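Local coordinates for outer membrane usher protein PapC (Escherichia coli, PDB 3L48) that exports and assembles pilus subunits across the outer membrane, the part described here being its C-terminal domain, at residues R34-V39 with P52-S57. Numbering follows the deposited sequence.
With CO (cobalt (II) ion), chain F.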
# COMPACT_ATOMS: atom_id res chain seq x y z
N ARG A 34 -5.24 -10.33 -3.37
CA ARG A 34 -5.84 -10.32 -2.05
C ARG A 34 -5.85 -8.92 -1.44
O ARG A 34 -4.87 -8.18 -1.55
CB ARG A 34 -5.10 -11.29 -1.13
CG ARG A 34 -4.84 -12.66 -1.74
N GLU A 35 -6.95 -8.56 -0.79
CA GLU A 35 -7.05 -7.26 -0.14
C GLU A 35 -6.41 -7.29 1.24
O GLU A 35 -6.94 -7.89 2.18
CB GLU A 35 -8.51 -6.82 -0.06
CG GLU A 35 -9.07 -6.50 -1.42
CD GLU A 35 -10.56 -6.24 -1.41
OE1 GLU A 35 -11.12 -6.11 -2.52
OE2 GLU A 35 -11.15 -6.16 -0.32
N LEU A 36 -5.27 -6.62 1.35
CA LEU A 36 -4.46 -6.66 2.56
C LEU A 36 -4.83 -5.54 3.53
O LEU A 36 -4.46 -5.56 4.70
CB LEU A 36 -2.98 -6.58 2.20
CG LEU A 36 -2.57 -7.53 1.07
CD1 LEU A 36 -1.06 -7.48 0.84
CD2 LEU A 36 -3.01 -8.95 1.37
N GLY A 37 -5.56 -4.55 3.03
CA GLY A 37 -5.95 -3.43 3.86
C GLY A 37 -6.62 -2.31 3.08
O GLY A 37 -6.72 -2.36 1.86
N MET A 38 -7.09 -1.31 3.82
CA MET A 38 -7.79 -0.18 3.24
C MET A 38 -7.13 1.10 3.72
O MET A 38 -6.66 1.18 4.86
CB MET A 38 -9.25 -0.20 3.67
CG MET A 38 -9.95 -1.51 3.40
SD MET A 38 -10.35 -1.69 1.67
CE MET A 38 -11.69 -0.49 1.55
N VAL A 39 -7.09 2.11 2.86
CA VAL A 39 -6.49 3.39 3.22
C VAL A 39 -7.42 4.18 4.12
O VAL A 39 -8.59 4.38 3.80
CB VAL A 39 -6.16 4.22 1.97
CG1 VAL A 39 -5.42 5.50 2.36
CG2 VAL A 39 -5.34 3.41 0.99
N PRO A 52 7.20 -9.45 2.05
CA PRO A 52 8.33 -8.57 1.74
C PRO A 52 8.79 -8.75 0.30
O PRO A 52 9.03 -9.88 -0.13
CB PRO A 52 9.41 -9.03 2.71
CG PRO A 52 8.66 -9.63 3.86
CD PRO A 52 7.45 -10.28 3.24
N GLY A 53 8.91 -7.66 -0.45
CA GLY A 53 9.40 -7.72 -1.81
C GLY A 53 8.32 -7.72 -2.88
O GLY A 53 8.62 -7.54 -4.06
N GLU A 54 7.06 -7.91 -2.48
CA GLU A 54 5.98 -7.98 -3.45
C GLU A 54 5.54 -6.60 -3.92
O GLU A 54 5.90 -5.58 -3.33
CB GLU A 54 4.78 -8.75 -2.88
CG GLU A 54 3.95 -7.97 -1.88
CD GLU A 54 2.66 -8.68 -1.51
OE1 GLU A 54 2.02 -9.25 -2.42
OE2 GLU A 54 2.28 -8.66 -0.33
N THR A 55 4.77 -6.58 -5.00
CA THR A 55 4.21 -5.34 -5.54
C THR A 55 2.73 -5.25 -5.20
O THR A 55 1.94 -6.12 -5.56
CB THR A 55 4.38 -5.25 -7.07
OG1 THR A 55 5.77 -5.27 -7.40
CG2 THR A 55 3.75 -3.97 -7.60
N LEU A 56 2.35 -4.18 -4.50
CA LEU A 56 0.96 -3.97 -4.16
C LEU A 56 0.35 -2.93 -5.09
O LEU A 56 1.05 -2.03 -5.56
CB LEU A 56 0.82 -3.51 -2.71
CG LEU A 56 1.46 -4.39 -1.62
CD1 LEU A 56 1.10 -3.86 -0.24
CD2 LEU A 56 1.03 -5.84 -1.77
N SER A 57 -0.94 -3.06 -5.35
CA SER A 57 -1.65 -2.05 -6.12
C SER A 57 -2.65 -1.34 -5.23
O SER A 57 -3.30 -1.96 -4.38
CB SER A 57 -2.34 -2.67 -7.34
OG SER A 57 -3.50 -3.38 -6.96
CO CO F . -13.13 -5.92 -2.64
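In the Ig-like, Greek-key fold of the PapC C-terminal domain, Leu36 on edge strand 35-38 reaches past the intervening strand 27-29 to meet Leu56, a contact between next-but-one strands made by side chains alone; it also meets Glu54, which lies just ahead of strand 55-59. The backbones stay well apart, with the CA atoms of Leu36 and Leu56 9.0 Å from each other. Leu36 spans that gap because its CB already points toward 52-57 and CD1 extends the chain, anti to CA (chi2 -175°). Leu36 CD1 touches Leu56 CD2 at 3.7 Å, methyl to methyl. The two leucine side chains cross at about a right angle. Leu36 CD1 also lies 3.7 Å from Glu54 OE2, whose chain arrives from the opposite direction and extends beyond CG. Leu56 packs as well on Val28 of strand 27-29 and on Val68 of strand 64-69. Next to Leu36 in sequence, Glu35 binds a cobalt ion through OE1 at 2.0 Å. No hydrogen bond joins 34-39 to 52-57: the leucine contact is apolar, while strand 27-29 between them carries the sheet hydrogen bonds, and OE2 of buried Glu54, set against a methyl, has a polar partner in the nearby backbone N of Thr51.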